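Side-chain contacts in borrelidin polyketide synthase, type I (Streptomyces parvulus, PDB 6OBT), which probably dehydrates beta-hydroxyacyl intermediates on the borrelidin assembly line, acting as a dehydratase domain of a modular polyketide synthase: residues 85-90 with 256-261; 228-233 with 269-274. All coordinates share one frame; numbering follows the deposited sequence.

Interaction 1: residues 85-90 with 256-261; sequences VWVELA and FAFSDV
V87 reaches from helix 83-97 to F258 and V261 on strand 254-263, and its two methyl groups divide the work between an aromatic and an aliphatic partner. The aromatic part is a CH-pi contact. V87 CG2 sits 3.4 Å from the centroid of the F258 ring and 8° off the ring normal, squarely over one face. The separation is even: V87 CG2 lies 3.5 Å from F258 CE1 and 3.9 Å from F258 CD2, the nearest and farthest of the six ring carbons. A compact methyl suits this place because it can come down on the middle of a ring, where the pi density faces its C-H bonds.

The aliphatic part belongs to the other branch. V87 CG1 is 3.9 Å from V261 CG1 and 4.1 Å from V261 CG2, so it meets both methyls of the strand valine. This division follows from the V87 torsion: with CG1 opposite the backbone N (chi1 -175°), CG2 falls opposite the carbonyl carbon and is carried to the ring. On the strand side, D260 and V261 together sit opposite V102 in a G1 beta bulge, which breaks the usual alternation, and F258 and V261, three residues apart, both point toward the helix.

The interface is buried and wholly apolar. It belongs to one half of the double hotdog of polyketide synthase dehydratases, in which curved antiparallel sheet wraps a long helix, here 83-97. V87 also packs on L105 of strand 101-107 and on F231 of helix 228-236, while F258 and V261 reach L298 and L293 of strand 291-301.

Interaction 2: residues 228-233 with 269-274; sequences PGLFDA and TSLRVR
The flat group here is the peptide unit joining T269 to S270, and L230 lies on one of its faces. L230 CD2 stands 3.7 Å from T269 C, about 7° from the normal to the peptide plane, and 3.8 Å from T269 O. The methyl thus approaches from above the carbonyl carbon rather than at an edge of the unit. T269 also forms a backbone hydrogen bond with L215 of the same chain, just past strand 208-214. T269 and S270 direct their own side chains away from the helix, and S270 OG is hydrogen-bonded to E287 OE2.

L271 is the strand residue that points back at helix 228-236. Its CD1 touches L230 CG at 3.7 Å, with both L230 methyls only slightly farther off, so a single methyl abuts the whole fork of the helical leucine. In the double-hotdog fold of polyketide synthase dehydratases, helices lie against the concave side of curved antiparallel sheet, and this contact joins helix 228-236 to the beginning of strand 270-276.

Leucine suits both positions, since it places its branch at CG, away from the backbone, and its methyls can reach across from helix to strand. L230 extends with CG opposite its backbone N (chi1 180°), and its second torsion (chi2 59°) turns the fork so that CD2 comes over the peptide while CG and both methyls border L271 CD1. The same leucine packs on I213 of strand 208-214, while L271 reaches A284 of strand 281-286.

In the fold
Both contacts set a helix against antiparallel sheet, and both rest on apolar side chains, with no polar bond between the segments, but interaction 2 also uses a peptide group. Interaction 1 lies deep, about 6 Å from the centre of the chain, and all its touching residues are buried; there an aromatic face can be used. Interaction 2, about 10 Å from that centre, is partly buried: a leucine pair is covered, but the exposed T269 marks its outer limit, and backbone takes the place of a ring. They use different helices, 83-97 and 228-236, which pack together directly: V85 CG2 is 3.7 Å from P228 CB, and V87 CG1 is 3.9 Å from F231 CZ. V87 thus belongs to both the sheet and the helix-helix interface.

Interaction 1: residues 85-90 with 256-261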
ATOM      1  N   VAL A  85       2.396  -1.332  21.649  1.00 31.78           N
ATOM      2  CA  VAL A  85       1.946  -1.850  20.356  1.00 28.28           C
ATOM      3  C   VAL A  85       2.857  -1.342  19.241  1.00 32.11           C
ATOM      4  O   VAL A  85       3.189  -2.080  18.304  1.00 32.67           O
ATOM      5  CB  VAL A  85       0.471  -1.476  20.083  1.00 31.40           C
ATOM      6  CG1 VAL A  85       0.154  -1.666  18.597  1.00 36.96           C
ATOM      7  CG2 VAL A  85      -0.459  -2.335  20.928  1.00 36.39           C
ATOM      8  N   TRP A  86       3.285  -0.079  19.329  1.00 30.67           N
ATOM      9  CA  TRP A  86       4.130   0.447  18.262  1.00 31.67           C
ATOM     10  C   TRP A  86       5.507  -0.198  18.284  1.00 35.08           C
ATOM     11  O   TRP A  86       6.139  -0.332  17.234  1.00 30.99           O
ATOM     12  CB  TRP A  86       4.252   1.961  18.371  1.00 28.05           C
ATOM     13  CG  TRP A  86       2.898   2.699  18.343  1.00 31.82           C
ATOM     14  CD1 TRP A  86       2.376   3.480  19.322  1.00 32.41           C
ATOM     15  CD2 TRP A  86       1.936   2.698  17.274  1.00 33.18           C
ATOM     16  NE1 TRP A  86       1.142   3.966  18.937  1.00 37.07           N
ATOM     17  CE2 TRP A  86       0.854   3.499  17.684  1.00 37.92           C
ATOM     18  CE3 TRP A  86       1.887   2.086  16.013  1.00 35.30           C
ATOM     19  CZ2 TRP A  86      -0.269   3.724  16.868  1.00 37.76           C
ATOM     20  CZ3 TRP A  86       0.781   2.302  15.208  1.00 36.15           C
ATOM     21  CH2 TRP A  86      -0.286   3.112  15.641  1.00 34.84           C
ATOM     22  N   VAL A  87       5.987  -0.624  19.457  1.00 32.01           N
ATOM     23  CA  VAL A  87       7.265  -1.335  19.486  1.00 28.17           C
ATOM     24  C   VAL A  87       7.112  -2.727  18.886  1.00 28.07           C
ATOM     25  O   VAL A  87       7.970  -3.189  18.122  1.00 31.02           O
ATOM     26  CB  VAL A  87       7.829  -1.403  20.920  1.00 30.91           C
ATOM     27  CG1 VAL A  87       9.239  -2.050  20.893  1.00 32.61           C
ATOM     28  CG2 VAL A  87       7.888  -0.022  21.527  1.00 31.40           C
ATOM     29  N   GLU A  88       6.042  -3.432  19.269  1.00 24.21           N
ATOM     30  CA  GLU A  88       5.723  -4.730  18.686  1.00 29.37           C
ATOM     31  C   GLU A  88       5.659  -4.667  17.160  1.00 31.47           C
ATOM     32  O   GLU A  88       6.213  -5.538  16.460  1.00 31.56           O
ATOM     33  CB  GLU A  88       4.399  -5.222  19.296  1.00 33.16           C
ATOM     34  CG  GLU A  88       3.541  -6.134  18.398  1.00 34.88           C
ATOM     35  CD  GLU A  88       4.022  -7.567  18.444  1.00 44.17           C
ATOM     36  OE1 GLU A  88       3.357  -8.463  17.887  1.00 49.80           O
ATOM     37  OE2 GLU A  88       5.087  -7.792  19.049  1.00 50.09           O
ATOM     38  N   LEU A  89       4.985  -3.641  16.615  1.00 33.59           N
ATOM     39  CA  LEU A  89       4.915  -3.501  15.159  1.00 29.86           C
ATOM     40  C   LEU A  89       6.288  -3.223  14.560  1.00 29.96           C
ATOM     41  O   LEU A  89       6.612  -3.733  13.489  1.00 32.17           O
ATOM     42  CB  LEU A  89       3.927  -2.389  14.775  1.00 27.18           C
ATOM     43  CG  LEU A  89       2.470  -2.701  15.108  1.00 33.39           C
ATOM     44  CD1 LEU A  89       1.544  -1.508  14.794  1.00 32.83           C
ATOM     45  CD2 LEU A  89       2.014  -3.951  14.394  1.00 34.60           C
ATOM     46  N   ALA A  90       7.102  -2.396  15.223  1.00 30.82           N
ATOM     47  CA  ALA A  90       8.447  -2.155  14.718  1.00 31.04           C
ATOM     48  C   ALA A  90       9.271  -3.439  14.714  1.00 31.31           C
ATOM     49  O   ALA A  90      10.000  -3.711  13.749  1.00 28.81           O
ATOM     50  CB  ALA A  90       9.138  -1.077  15.555  1.00 36.71           C
ATOM     51  N   PHE A 256       7.647   6.120  26.826  1.00 52.63           N
ATOM     52  CA  PHE A 256       7.902   7.247  25.930  1.00 52.14           C
ATOM     53  C   PHE A 256       8.976   6.912  24.895  1.00 51.31           C
ATOM     54  O   PHE A 256       8.708   6.944  23.690  1.00 49.62           O
ATOM     55  CB  PHE A 256       8.296   8.485  26.748  1.00 53.12           C
ATOM     56  CG  PHE A 256       8.892   9.603  25.932  1.00 54.18           C
ATOM     57  CD1 PHE A 256       8.245  10.094  24.803  1.00 55.99           C
ATOM     58  CD2 PHE A 256      10.094  10.181  26.312  1.00 54.25           C
ATOM     59  CE1 PHE A 256       8.804  11.125  24.059  1.00 53.18           C
ATOM     60  CE2 PHE A 256      10.652  11.217  25.570  1.00 52.40           C
ATOM     61  CZ  PHE A 256      10.015  11.683  24.451  1.00 52.65           C
ATOM     62  N   ALA A 257      10.196   6.594  25.337  1.00 42.99           N
ATOM     63  CA  ALA A 257      11.303   6.356  24.415  1.00 42.66           C
ATOM     64  C   ALA A 257      11.938   5.002  24.694  1.00 45.49           C
ATOM     65  O   ALA A 257      12.217   4.670  25.853  1.00 49.12           O
ATOM     66  CB  ALA A 257      12.353   7.470  24.515  1.00 45.19           C
ATOM     67  N   PHE A 258      12.167   4.234  23.620  1.00 35.18           N
ATOM     68  CA  PHE A 258      12.730   2.896  23.655  1.00 38.21           C
ATOM     69  C   PHE A 258      14.077   2.881  22.942  1.00 41.91           C
ATOM     70  O   PHE A 258      14.239   3.468  21.866  1.00 38.92           O
ATOM     71  CB  PHE A 258      11.818   1.864  22.976  1.00 41.09           C
ATOM     72  CG  PHE A 258      10.523   1.602  23.694  1.00 43.45           C
ATOM     73  CD1 PHE A 258       9.447   2.483  23.565  1.00 44.08           C
ATOM     74  CD2 PHE A 258      10.360   0.453  24.457  1.00 38.10           C
ATOM     75  CE1 PHE A 258       8.248   2.231  24.212  1.00 43.18           C
ATOM     76  CE2 PHE A 258       9.169   0.183  25.100  1.00 42.09           C
ATOM     77  CZ  PHE A 258       8.114   1.067  24.990  1.00 43.42           C
ATOM     78  N   SER A 259      15.037   2.174  23.516  1.00 43.89           N
ATOM     79  CA  SER A 259      16.331   2.015  22.881  1.00 47.93           C
ATOM     80  C   SER A 259      16.722   0.544  22.955  1.00 43.66           C
ATOM     81  O   SER A 259      16.564  -0.085  24.006  1.00 45.14           O
ATOM     82  CB  SER A 259      17.379   2.915  23.559  1.00 62.34           C
ATOM     83  OG  SER A 259      18.376   3.347  22.644  1.00 68.97           O
ATOM     84  N   ASP A 260      17.154  -0.010  21.819  1.00 41.08           N
ATOM     85  CA  ASP A 260      17.766  -1.339  21.716  1.00 43.20           C
ATOM     86  C   ASP A 260      16.823  -2.443  22.207  1.00 42.35           C
ATOM     87  O   ASP A 260      17.107  -3.167  23.168  1.00 36.97           O
ATOM     88  CB  ASP A 260      19.094  -1.379  22.481  1.00 48.58           C
ATOM     89  CG  ASP A 260      20.121  -0.433  21.906  1.00 56.82           C
ATOM     90  OD1 ASP A 260      20.828   0.226  22.698  1.00 63.37           O
ATOM     91  OD2 ASP A 260      20.213  -0.341  20.663  1.00 59.41           O
ATOM     92  N   VAL A 261      15.717  -2.596  21.481  1.00 38.88           N
ATOM     93  CA  VAL A 261      14.719  -3.625  21.763  1.00 37.93           C
ATOM     94  C   VAL A 261      14.951  -4.806  20.833  1.00 35.13           C
ATOM     95  O   VAL A 261      15.071  -4.634  19.611  1.00 35.55           O
ATOM     96  CB  VAL A 261      13.289  -3.088  21.594  1.00 36.85           C
ATOM     97  CG1 VAL A 261      12.285  -4.104  22.124  1.00 36.72           C
ATOM     98  CG2 VAL A 261      13.136  -1.747  22.282  1.00 39.15           C
TER

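Interaction 2: residues 228-233 with 269-274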
ATOM      1  N   PRO A 228       0.411  -7.720  22.854  1.00 34.01           N
ATOM      2  CA  PRO A 228       0.465  -6.408  23.532  1.00 31.70           C
ATOM      3  C   PRO A 228       0.119  -6.424  25.010  1.00 37.90           C
ATOM      4  O   PRO A 228       0.677  -5.623  25.774  1.00 40.61           O
ATOM      5  CB  PRO A 228      -0.540  -5.575  22.722  1.00 37.44           C
ATOM      6  CG  PRO A 228      -0.409  -6.133  21.332  1.00 38.87           C
ATOM      7  CD  PRO A 228      -0.201  -7.623  21.513  1.00 36.18           C
ATOM      8  N   GLY A 229      -0.810  -7.278  25.441  1.00 35.77           N
ATOM      9  CA  GLY A 229      -1.191  -7.258  26.845  1.00 39.33           C
ATOM     10  C   GLY A 229      -0.082  -7.765  27.739  1.00 42.10           C
ATOM     11  O   GLY A 229       0.077  -7.303  28.877  1.00 39.57           O
ATOM     12  N   LEU A 230       0.696  -8.716  27.236  1.00 40.75           N
ATOM     13  CA  LEU A 230       1.824  -9.244  27.990  1.00 39.33           C
ATOM     14  C   LEU A 230       3.024  -8.313  27.880  1.00 37.10           C
ATOM     15  O   LEU A 230       3.690  -8.025  28.880  1.00 37.23           O
ATOM     16  CB  LEU A 230       2.157 -10.640  27.480  1.00 36.81           C
ATOM     17  CG  LEU A 230       3.314 -11.372  28.139  1.00 38.42           C
ATOM     18  CD1 LEU A 230       3.016 -11.508  29.614  1.00 39.00           C
ATOM     19  CD2 LEU A 230       3.490 -12.721  27.515  1.00 35.95           C
ATOM     20  N   PHE A 231       3.283  -7.809  26.667  1.00 33.82           N
ATOM     21  CA  PHE A 231       4.278  -6.760  26.478  1.00 35.25           C
ATOM     22  C   PHE A 231       4.011  -5.575  27.413  1.00 37.80           C
ATOM     23  O   PHE A 231       4.933  -5.059  28.061  1.00 37.91           O
ATOM     24  CB  PHE A 231       4.258  -6.336  24.995  1.00 35.60           C
ATOM     25  CG  PHE A 231       5.550  -5.742  24.476  1.00 34.06           C
ATOM     26  CD1 PHE A 231       5.835  -5.788  23.118  1.00 33.56           C
ATOM     27  CD2 PHE A 231       6.439  -5.094  25.317  1.00 34.19           C
ATOM     28  CE1 PHE A 231       6.998  -5.238  22.609  1.00 35.54           C
ATOM     29  CE2 PHE A 231       7.598  -4.539  24.819  1.00 35.35           C
ATOM     30  CZ  PHE A 231       7.874  -4.600  23.466  1.00 37.42           C
ATOM     31  N   ASP A 232       2.748  -5.128  27.510  1.00 36.28           N
ATOM     32  CA  ASP A 232       2.469  -3.966  28.346  1.00 35.53           C
ATOM     33  C   ASP A 232       2.652  -4.286  29.828  1.00 40.24           C
ATOM     34  O   ASP A 232       3.148  -3.452  30.601  1.00 38.11           O
ATOM     35  CB  ASP A 232       1.047  -3.451  28.103  1.00 35.85           C
ATOM     36  CG  ASP A 232       0.749  -2.220  28.905  1.00 41.71           C
ATOM     37  OD1 ASP A 232      -0.082  -2.283  29.849  1.00 40.96           O
ATOM     38  OD2 ASP A 232       1.386  -1.187  28.615  1.00 43.87           O
ATOM     39  N   ALA A 233       2.235  -5.476  30.249  1.00 39.65           N
ATOM     40  CA  ALA A 233       2.395  -5.826  31.659  1.00 42.49           C
ATOM     41  C   ALA A 233       3.867  -5.973  32.034  1.00 44.35           C
ATOM     42  O   ALA A 233       4.235  -5.723  33.191  1.00 48.98           O
ATOM     43  CB  ALA A 233       1.626  -7.103  31.965  1.00 46.02           C
ATOM     44  N   THR A 269       3.621 -16.949  26.160  1.00 38.99           N
ATOM     45  CA  THR A 269       2.448 -16.530  26.920  1.00 43.19           C
ATOM     46  C   THR A 269       2.741 -16.249  28.388  1.00 43.78           C
ATOM     47  O   THR A 269       1.853 -15.753  29.091  1.00 44.63           O
ATOM     48  CB  THR A 269       1.341 -17.596  26.844  1.00 50.18           C
ATOM     49  OG1 THR A 269       1.816 -18.818  27.421  1.00 50.96           O
ATOM     50  CG2 THR A 269       0.907 -17.854  25.404  1.00 50.45           C
ATOM     51  N   SER A 270       3.945 -16.558  28.872  1.00 41.91           N
ATOM     52  CA  SER A 270       4.301 -16.348  30.268  1.00 49.57           C
ATOM     53  C   SER A 270       5.772 -15.972  30.359  1.00 49.86           C
ATOM     54  O   SER A 270       6.617 -16.613  29.727  1.00 46.40           O
ATOM     55  CB  SER A 270       4.026 -17.600  31.109  1.00 55.94           C
ATOM     56  OG  SER A 270       4.530 -17.438  32.423  1.00 63.62           O
ATOM     57  N   LEU A 271       6.079 -14.948  31.162  1.00 45.27           N
ATOM     58  CA  LEU A 271       7.426 -14.392  31.205  1.00 44.41           C
ATOM     59  C   LEU A 271       7.965 -14.318  32.629  1.00 43.22           C
ATOM     60  O   LEU A 271       7.218 -14.121  33.591  1.00 51.40           O
ATOM     61  CB  LEU A 271       7.492 -12.990  30.635  1.00 44.14           C
ATOM     62  CG  LEU A 271       7.139 -12.843  29.163  1.00 44.85           C
ATOM     63  CD1 LEU A 271       6.927 -11.367  28.894  1.00 51.31           C
ATOM     64  CD2 LEU A 271       8.253 -13.408  28.316  1.00 42.76           C
ATOM     65  N   ARG A 272       9.289 -14.451  32.727  1.00 42.03           N
ATOM     66  CA  ARG A 272      10.068 -14.050  33.896  1.00 41.75           C
ATOM     67  C   ARG A 272      10.854 -12.798  33.528  1.00 45.42           C
ATOM     68  O   ARG A 272      11.533 -12.772  32.492  1.00 44.00           O
ATOM     69  CB  ARG A 272      10.998 -15.188  34.333  1.00 45.21           C
ATOM     70  CG  ARG A 272      10.198 -16.396  34.722  1.00 48.75           C
ATOM     71  CD  ARG A 272      11.009 -17.666  34.897  1.00 54.38           C
ATOM     72  NE  ARG A 272      10.137 -18.715  35.414  1.00 60.96           N
ATOM     73  CZ  ARG A 272      10.560 -19.882  35.887  1.00 66.35           C
ATOM     74  NH1 ARG A 272       9.687 -20.773  36.340  1.00 76.99           N
ATOM     75  NH2 ARG A 272      11.853 -20.159  35.900  1.00 61.48           N
ATOM     76  N   VAL A 273      10.710 -11.745  34.331  1.00 45.74           N
ATOM     77  CA  VAL A 273      11.123 -10.401  33.949  1.00 45.84           C
ATOM     78  C   VAL A 273      12.075  -9.849  35.000  1.00 48.47           C
ATOM     79  O   VAL A 273      11.864 -10.040  36.202  1.00 54.90           O
ATOM     80  CB  VAL A 273       9.893  -9.485  33.771  1.00 45.99           C
ATOM     81  CG1 VAL A 273      10.303  -8.102  33.301  1.00 49.57           C
ATOM     82  CG2 VAL A 273       8.919 -10.106  32.780  1.00 43.47           C
ATOM     83  N   ARG A 274      13.127  -9.169  34.546  1.00 49.37           N
ATOM     84  CA  ARG A 274      14.073  -8.504  35.435  1.00 48.59           C
ATOM     85  C   ARG A 274      14.244  -7.073  34.971  1.00 56.03           C
ATOM     86  O   ARG A 274      14.635  -6.842  33.822  1.00 48.11           O
ATOM     87  CB  ARG A 274      15.443  -9.201  35.463  1.00 46.95           C
ATOM     88  CG  ARG A 274      16.456  -8.377  36.298  1.00 52.11           C
ATOM     89  CD  ARG A 274      17.785  -9.091  36.481  1.00 56.20           C
ATOM     90  NE  ARG A 274      17.723 -10.072  37.555  1.00 63.20           N
ATOM     91  CZ  ARG A 274      18.235  -9.896  38.771  1.00 77.96           C
ATOM     92  NH1 ARG A 274      18.839  -8.759  39.088  1.00 88.25           N
ATOM     93  NH2 ARG A 274      18.142 -10.861  39.678  1.00 74.68           N
TER